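Local coordinates for Mgp-operon protein 3 (Mycoplasma pneumoniae, PDB 6RJ1) that probably takes part in adhesion of the bacterium to host cells as the immunodominant extracellular protein P40/P90, at residues P169-Y173 with A362-V368; F867-P873 with N884-Y888. One frame throughout, in Å; residues are numbered along the deposited sequence.

Contact 1: P169-Y173 with A362-V368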
ATOM      1  N   PRO A 169      10.750  -0.671   5.681  1.00 54.81           N
ATOM      2  CA  PRO A 169       9.321  -0.452   5.946  1.00 54.77           C
ATOM      3  C   PRO A 169       9.024   0.575   7.034  1.00 60.88           C
ATOM      4  O   PRO A 169       9.801   0.739   7.980  1.00 61.00           O
ATOM      5  CB  PRO A 169       8.801  -1.851   6.291  1.00 56.17           C
ATOM      6  CG  PRO A 169       9.817  -2.789   5.765  1.00 59.96           C
ATOM      7  CD  PRO A 169      11.120  -2.079   5.917  1.00 55.42           C
ATOM      8  N   VAL A 170       7.923   1.308   6.859  1.00 59.58           N
ATOM      9  CA  VAL A 170       7.465   2.305   7.818  1.00 60.35           C
ATOM     10  C   VAL A 170       6.751   1.524   8.921  1.00 68.01           C
ATOM     11  O   VAL A 170       5.828   0.754   8.640  1.00 68.55           O
ATOM     12  CB  VAL A 170       6.560   3.387   7.172  1.00 64.19           C
ATOM     13  CG1 VAL A 170       6.031   4.360   8.223  1.00 64.32           C
ATOM     14  CG2 VAL A 170       7.287   4.142   6.061  1.00 63.70           C
ATOM     15  N   THR A 171       7.204   1.683  10.162  1.00 65.81           N
ATOM     16  CA  THR A 171       6.604   0.969  11.287  1.00 65.96           C
ATOM     17  C   THR A 171       5.590   1.879  11.986  1.00 71.47           C
ATOM     18  O   THR A 171       5.663   3.101  11.811  1.00 72.93           O
ATOM     19  CB  THR A 171       7.697   0.476  12.262  1.00 67.99           C
ATOM     20  OG1 THR A 171       8.225   1.581  13.002  1.00 62.22           O
ATOM     21  CG2 THR A 171       8.798  -0.315  11.564  1.00 64.15           C
ATOM     22  N   PRO A 172       4.688   1.344  12.839  1.00 66.43           N
ATOM     23  CA  PRO A 172       3.769   2.231  13.573  1.00 66.09           C
ATOM     24  C   PRO A 172       4.469   3.222  14.522  1.00 70.29           C
ATOM     25  O   PRO A 172       3.807   4.120  15.051  1.00 71.28           O
ATOM     26  CB  PRO A 172       2.886   1.247  14.345  1.00 67.51           C
ATOM     27  CG  PRO A 172       3.692   0.016  14.459  1.00 71.49           C
ATOM     28  CD  PRO A 172       4.450  -0.071  13.187  1.00 66.96           C
ATOM     29  N   TYR A 173       5.795   3.065  14.730  1.00 65.64           N
ATOM     30  CA  TYR A 173       6.596   3.923  15.611  1.00 65.83           C
ATOM     31  C   TYR A 173       7.492   4.905  14.853  1.00 68.82           C
ATOM     32  O   TYR A 173       8.278   5.620  15.480  1.00 67.99           O
ATOM     33  CB  TYR A 173       7.406   3.083  16.620  1.00 67.67           C
ATOM     34  CG  TYR A 173       6.550   2.085  17.357  1.00 71.07           C
ATOM     35  CD1 TYR A 173       5.598   2.503  18.285  1.00 73.39           C
ATOM     36  CD2 TYR A 173       6.654   0.725  17.096  1.00 72.87           C
ATOM     37  CE1 TYR A 173       4.780   1.590  18.942  1.00 74.45           C
ATOM     38  CE2 TYR A 173       5.844  -0.199  17.753  1.00 74.53           C
ATOM     39  CZ  TYR A 173       4.906   0.239  18.672  1.00 83.92           C
ATOM     40  OH  TYR A 173       4.090  -0.663  19.298  1.00 89.87           O
ATOM     41  N   ALA A 362       8.041  -4.417  15.866  1.00 66.12           N
ATOM     42  CA  ALA A 362       7.075  -3.777  14.978  1.00 65.75           C
ATOM     43  C   ALA A 362       7.167  -4.426  13.601  1.00 68.48           C
ATOM     44  O   ALA A 362       6.132  -4.760  13.024  1.00 67.82           O
ATOM     45  CB  ALA A 362       7.338  -2.280  14.889  1.00 66.54           C
ATOM     46  N   LEU A 363       8.409  -4.672  13.120  1.00 64.01           N
ATOM     47  CA  LEU A 363       8.685  -5.313  11.832  1.00 63.33           C
ATOM     48  C   LEU A 363       8.203  -6.755  11.799  1.00 68.51           C
ATOM     49  O   LEU A 363       7.514  -7.132  10.859  1.00 69.12           O
ATOM     50  CB  LEU A 363      10.176  -5.239  11.469  1.00 62.92           C
ATOM     51  CG  LEU A 363      10.760  -3.852  11.217  1.00 66.50           C
ATOM     52  CD1 LEU A 363      12.264  -3.859  11.424  1.00 66.05           C
ATOM     53  CD2 LEU A 363      10.385  -3.325   9.824  1.00 68.20           C
ATOM     54  N   HIS A 364       8.535  -7.552  12.830  1.00 65.89           N
ATOM     55  CA  HIS A 364       8.100  -8.950  12.952  1.00 65.57           C
ATOM     56  C   HIS A 364       6.565  -9.063  12.785  1.00 68.17           C
ATOM     57  O   HIS A 364       6.082  -9.969  12.105  1.00 67.16           O
ATOM     58  CB  HIS A 364       8.542  -9.531  14.312  1.00 66.51           C
ATOM     59  CG  HIS A 364       7.866 -10.823  14.648  1.00 70.09           C
ATOM     60  ND1 HIS A 364       8.257 -12.015  14.062  1.00 71.98           N
ATOM     61  CD2 HIS A 364       6.797 -11.058  15.443  1.00 71.97           C
ATOM     62  CE1 HIS A 364       7.428 -12.933  14.525  1.00 71.54           C
ATOM     63  NE2 HIS A 364       6.532 -12.405  15.362  1.00 71.95           N
ATOM     64  N   GLN A 365       5.825  -8.120  13.412  1.00 64.57           N
ATOM     65  CA  GLN A 365       4.371  -7.993  13.403  1.00 63.82           C
ATOM     66  C   GLN A 365       3.822  -7.602  12.023  1.00 68.75           C
ATOM     67  O   GLN A 365       2.665  -7.900  11.730  1.00 69.22           O
ATOM     68  CB  GLN A 365       3.946  -6.966  14.458  1.00 64.59           C
ATOM     69  CG  GLN A 365       2.618  -7.288  15.139  1.00 72.79           C
ATOM     70  CD  GLN A 365       2.659  -8.503  16.051  1.00 81.89           C
ATOM     71  OE1 GLN A 365       3.476  -8.615  16.979  1.00 77.01           O
ATOM     72  NE2 GLN A 365       1.756  -9.432  15.814  1.00 71.83           N
ATOM     73  N   MET A 366       4.647  -6.935  11.187  1.00 64.75           N
ATOM     74  CA  MET A 366       4.309  -6.500   9.823  1.00 64.42           C
ATOM     75  C   MET A 366       4.540  -7.621   8.779  1.00 67.13           C
ATOM     76  O   MET A 366       4.235  -7.438   7.589  1.00 66.07           O
ATOM     77  CB  MET A 366       5.170  -5.300   9.425  1.00 66.77           C
ATOM     78  CG  MET A 366       4.799  -4.040  10.110  1.00 70.90           C
ATOM     79  SD  MET A 366       6.059  -2.806   9.800  1.00 75.61           S
ATOM     80  CE  MET A 366       5.644  -2.352   8.135  1.00 72.41           C
ATOM     81  N   GLY A 367       5.113  -8.734   9.228  1.00 62.02           N
ATOM     82  CA  GLY A 367       5.409  -9.868   8.369  1.00 61.72           C
ATOM     83  C   GLY A 367       6.824  -9.840   7.837  1.00 64.98           C
ATOM     84  O   GLY A 367       7.131 -10.521   6.854  1.00 65.11           O
ATOM     85  N   VAL A 368       7.692  -9.040   8.471  1.00 59.82           N
ATOM     86  CA  VAL A 368       9.097  -8.941   8.094  1.00 59.35           C
ATOM     87  C   VAL A 368       9.813 -10.033   8.895  1.00 65.24           C
ATOM     88  O   VAL A 368       9.524 -10.207  10.085  1.00 66.43           O
ATOM     89  CB  VAL A 368       9.652  -7.505   8.345  1.00 62.34           C
ATOM     90  CG1 VAL A 368      11.173  -7.460   8.288  1.00 61.96           C
ATOM     91  CG2 VAL A 368       9.056  -6.505   7.358  1.00 61.84           C
TER
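Mostly apolar packing joins these segments; no hydrogen bond crosses between them. Met366, in the last turn before Gly367, reaches the extended Pro169-Thr171 backbone: its CE lies 3.7 Å from Pro169 CB and against the carbonyl oxygen Val170 O at 3.2 Å, while its SD is 4.1 Å from Thr171 CA. The Pro169 ring also meets Leu363 and Val368, its CG standing 4.1 Å from both Leu363 CD2 and Val368 CG2. Ala362 CB forms a second patch, 3.8 Å from Thr171 CB, 4.0 Å from Pro172 CD and 3.8 Å from Tyr173 CD2, where it meets the edge of the ring. Thr171 OG1 is hydrogen-bonded to Glu240 and weakly accepts from Tyr173 N at 3.3 Å. Gly367, the first residue to leave helical phi/psi, has positive phi and completes a Schellman motif, which turns the chain so that Val368 can join the Pro169 patch. This buried contact sets the loop between strand 165-167 and helix 176-179 against helix 360-365, with a Gly367-His452 hydrogen bond to helix 446-454.

Contact 2: F867-P873 with N884-Y888; sequences FDNGEKP and NRKGY
Arg885, in a loop, presents its guanidinium to the backbone of the facing segment: NE and NH2 both donate to Lys872 O, at 2.9 and 2.8 Å. Its side chain (chi1 m, chi2 t, chi3 p) folds past Lys872 (m, t, t), whose NZ reaches Asn884 O (2.8 Å), so each cationic side chain binds a backbone carbonyl of the opposite segment. Asn884 has positive phi (52/69). The strand ends at Asp868, which pairs with Tyr888 as an antiparallel non-hydrogen-bonded pair, CA to CA 4.5 Å. A 3-10 turn follows over 869-871, with Asp868 OD1 accepting from Gly870 N (3.1 Å) in an Asx turn. Asn869 (chi1 m) makes two hydrogen bonds across the segments: N to Gly887 O at 3.1 Å and ND2 to Lys886 O at 2.9 Å. Gly887 has phi/psi 117/-176, and a CB there would clash with Asn869 ND2. Polar side chains thus bind loop backbone where a beta hairpin opens into its connection. That hairpin joins strands 862-868 and 888-896, with strand 851-857 beside the first and strand 922-924 beside the second.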
ATOM      1  N   PHE A 867     -11.261  -5.618  15.327  1.00 66.35           N
ATOM      2  CA  PHE A 867      -9.921  -5.156  15.680  1.00 65.97           C
ATOM      3  C   PHE A 867      -9.470  -5.820  16.970  1.00 69.91           C
ATOM      4  O   PHE A 867     -10.167  -5.743  17.982  1.00 69.35           O
ATOM      5  CB  PHE A 867      -9.926  -3.633  15.842  1.00 67.68           C
ATOM      6  CG  PHE A 867     -10.113  -2.917  14.527  1.00 69.04           C
ATOM      7  CD1 PHE A 867      -9.016  -2.575  13.744  1.00 71.00           C
ATOM      8  CD2 PHE A 867     -11.386  -2.585  14.070  1.00 70.13           C
ATOM      9  CE1 PHE A 867      -9.185  -1.922  12.526  1.00 71.17           C
ATOM     10  CE2 PHE A 867     -11.551  -1.932  12.849  1.00 72.41           C
ATOM     11  CZ  PHE A 867     -10.450  -1.622  12.080  1.00 70.20           C
ATOM     12  N   ASP A 868      -8.304  -6.458  16.936  1.00 66.48           N
ATOM     13  CA  ASP A 868      -7.731  -7.189  18.060  1.00 66.47           C
ATOM     14  C   ASP A 868      -6.483  -6.466  18.561  1.00 71.10           C
ATOM     15  O   ASP A 868      -5.522  -6.340  17.808  1.00 71.02           O
ATOM     16  CB  ASP A 868      -7.375  -8.613  17.581  1.00 68.61           C
ATOM     17  CG  ASP A 868      -7.137  -9.678  18.636  1.00 84.14           C
ATOM     18  OD1 ASP A 868      -6.682  -9.324  19.754  1.00 86.17           O
ATOM     19  OD2 ASP A 868      -7.379 -10.875  18.335  1.00 90.37           O
ATOM     20  N   ASN A 869      -6.486  -6.008  19.833  1.00 67.79           N
ATOM     21  CA  ASN A 869      -5.350  -5.328  20.476  1.00 67.30           C
ATOM     22  C   ASN A 869      -4.088  -6.205  20.612  1.00 71.37           C
ATOM     23  O   ASN A 869      -2.987  -5.666  20.712  1.00 70.34           O
ATOM     24  CB  ASN A 869      -5.761  -4.744  21.826  1.00 68.08           C
ATOM     25  CG  ASN A 869      -6.656  -3.527  21.733  1.00 87.86           C
ATOM     26  OD1 ASN A 869      -6.848  -2.931  20.665  1.00 82.56           O
ATOM     27  ND2 ASN A 869      -7.221  -3.121  22.858  1.00 77.72           N
ATOM     28  N   GLY A 870      -4.262  -7.532  20.574  1.00 68.81           N
ATOM     29  CA  GLY A 870      -3.181  -8.513  20.637  1.00 68.93           C
ATOM     30  C   GLY A 870      -2.314  -8.529  19.392  1.00 73.95           C
ATOM     31  O   GLY A 870      -1.210  -9.088  19.398  1.00 73.97           O
ATOM     32  N   GLU A 871      -2.815  -7.905  18.310  1.00 70.63           N
ATOM     33  CA  GLU A 871      -2.134  -7.765  17.030  1.00 70.45           C
ATOM     34  C   GLU A 871      -1.092  -6.628  17.051  1.00 74.10           C
ATOM     35  O   GLU A 871      -0.384  -6.452  16.068  1.00 75.20           O
ATOM     36  CB  GLU A 871      -3.158  -7.591  15.891  1.00 72.05           C
ATOM     37  CG  GLU A 871      -3.162  -8.726  14.875  1.00 87.22           C
ATOM     38  CD  GLU A 871      -3.710 -10.063  15.343  1.00120.87           C
ATOM     39  OE1 GLU A 871      -4.864 -10.108  15.828  1.00121.37           O
ATOM     40  OE2 GLU A 871      -2.986 -11.076  15.207  1.00123.54           O
ATOM     41  N   LYS A 872      -0.984  -5.879  18.169  1.00 69.93           N
ATOM     42  CA  LYS A 872      -0.008  -4.793  18.368  1.00 69.04           C
ATOM     43  C   LYS A 872       1.393  -5.377  18.614  1.00 73.15           C
ATOM     44  O   LYS A 872       1.477  -6.482  19.161  1.00 73.18           O
ATOM     45  CB  LYS A 872      -0.392  -3.954  19.604  1.00 70.36           C
ATOM     46  CG  LYS A 872      -1.464  -2.916  19.365  1.00 72.36           C
ATOM     47  CD  LYS A 872      -1.666  -2.051  20.593  1.00 77.82           C
ATOM     48  CE  LYS A 872      -2.804  -1.078  20.438  1.00 82.81           C
ATOM     49  NZ  LYS A 872      -3.985  -1.478  21.245  1.00 97.31           N
ATOM     50  N   PRO A 873       2.508  -4.656  18.307  1.00 70.02           N
ATOM     51  CA  PRO A 873       3.850  -5.202  18.623  1.00 69.75           C
ATOM     52  C   PRO A 873       4.070  -5.317  20.130  1.00 72.06           C
ATOM     53  O   PRO A 873       3.391  -4.628  20.884  1.00 70.42           O
ATOM     54  CB  PRO A 873       4.813  -4.176  18.012  1.00 71.61           C
ATOM     55  CG  PRO A 873       3.977  -3.351  17.074  1.00 76.14           C
ATOM     56  CD  PRO A 873       2.616  -3.325  17.672  1.00 71.90           C
ATOM     57  N   ASN A 884      -1.813  -1.573  26.515  1.00 85.49           N
ATOM     58  CA  ASN A 884      -3.086  -2.112  26.027  1.00 85.15           C
ATOM     59  C   ASN A 884      -2.955  -3.024  24.798  1.00 85.94           C
ATOM     60  O   ASN A 884      -3.416  -2.688  23.706  1.00 85.08           O
ATOM     61  CB  ASN A 884      -4.140  -1.015  25.801  1.00 89.02           C
ATOM     62  CG  ASN A 884      -5.336  -1.169  26.725  1.00122.46           C
ATOM     63  OD1 ASN A 884      -5.513  -0.407  27.686  1.00119.65           O
ATOM     64  ND2 ASN A 884      -6.175  -2.176  26.473  1.00112.72           N
ATOM     65  N   ARG A 885      -2.355  -4.209  25.012  1.00 80.48           N
ATOM     66  CA  ARG A 885      -2.220  -5.262  24.002  1.00 78.93           C
ATOM     67  C   ARG A 885      -3.324  -6.293  24.306  1.00 81.46           C
ATOM     68  O   ARG A 885      -3.318  -7.421  23.802  1.00 81.21           O
ATOM     69  CB  ARG A 885      -0.829  -5.910  24.071  1.00 76.52           C
ATOM     70  CG  ARG A 885       0.296  -5.058  23.516  1.00 79.69           C
ATOM     71  CD  ARG A 885       1.541  -5.885  23.281  1.00 81.70           C
ATOM     72  NE  ARG A 885       1.431  -6.685  22.061  1.00 83.92           N
ATOM     73  CZ  ARG A 885       1.227  -7.998  22.035  1.00 89.80           C
ATOM     74  NH1 ARG A 885       1.124  -8.682  23.166  1.00 75.48           N
ATOM     75  NH2 ARG A 885       1.132  -8.637  20.879  1.00 73.60           N
ATOM     76  N   LYS A 886      -4.278  -5.864  25.139  1.00 76.72           N
ATOM     77  CA  LYS A 886      -5.424  -6.615  25.612  1.00 76.65           C
ATOM     78  C   LYS A 886      -6.683  -5.895  25.175  1.00 79.95           C
ATOM     79  O   LYS A 886      -6.783  -4.671  25.304  1.00 79.39           O
ATOM     80  CB  LYS A 886      -5.381  -6.693  27.148  1.00 79.44           C
ATOM     81  CG  LYS A 886      -5.963  -7.968  27.714  1.00 96.13           C
ATOM     82  CD  LYS A 886      -5.125  -8.470  28.880  1.00106.48           C
ATOM     83  CE  LYS A 886      -4.346  -9.719  28.534  1.00117.08           C
ATOM     84  NZ  LYS A 886      -3.370  -9.503  27.428  1.00124.88           N
ATOM     85  N   GLY A 887      -7.639  -6.659  24.675  1.00 76.34           N
ATOM     86  CA  GLY A 887      -8.908  -6.099  24.240  1.00 76.32           C
ATOM     87  C   GLY A 887      -9.200  -6.255  22.771  1.00 80.33           C
ATOM     88  O   GLY A 887      -8.441  -6.881  22.027  1.00 80.07           O
ATOM     89  N   TYR A 888     -10.316  -5.665  22.361  1.00 76.94           N
ATOM     90  CA  TYR A 888     -10.832  -5.696  21.002  1.00 76.55           C
ATOM     91  C   TYR A 888     -11.829  -4.550  20.804  1.00 78.96           C
ATOM     92  O   TYR A 888     -12.340  -4.000  21.776  1.00 79.07           O
ATOM     93  CB  TYR A 888     -11.523  -7.057  20.719  1.00 78.22           C
ATOM     94  CG  TYR A 888     -12.596  -7.432  21.725  1.00 80.51           C
ATOM     95  CD1 TYR A 888     -12.283  -8.158  22.870  1.00 81.77           C
ATOM     96  CD2 TYR A 888     -13.924  -7.065  21.527  1.00 82.35           C
ATOM     97  CE1 TYR A 888     -13.263  -8.494  23.804  1.00 83.00           C
ATOM     98  CE2 TYR A 888     -14.912  -7.391  22.455  1.00 84.01           C
ATOM     99  CZ  TYR A 888     -14.581  -8.114  23.591  1.00 93.43           C
ATOM    100  OH  TYR A 888     -15.567  -8.425  24.513  1.00 99.25           O
TER

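In the fold
From the N terminus, the chain leaves strand 165-167 through the first half of contact 1 and returns at 362-368, on helix 360-365, after 188 residues, part of which are not modelled. Contact 1 therefore closes a very long excursion. Contact 2 follows in series and spans just ten residues, 874-883, within the longer connection between strands 862-868 and 888-896. The two neither nest nor cross, yet they touch, with centres about 15 Å apart: Tyr173 OH lies 3.4 Å from Pro873 CD, Ala362 CA 3.8 Å from Pro873 CG, and Gln365 CG 3.3 Å from Glu871 O. Helix 360-365 and the 169-173 loop thus pack against the start of that connection, bringing distant parts of the chain together.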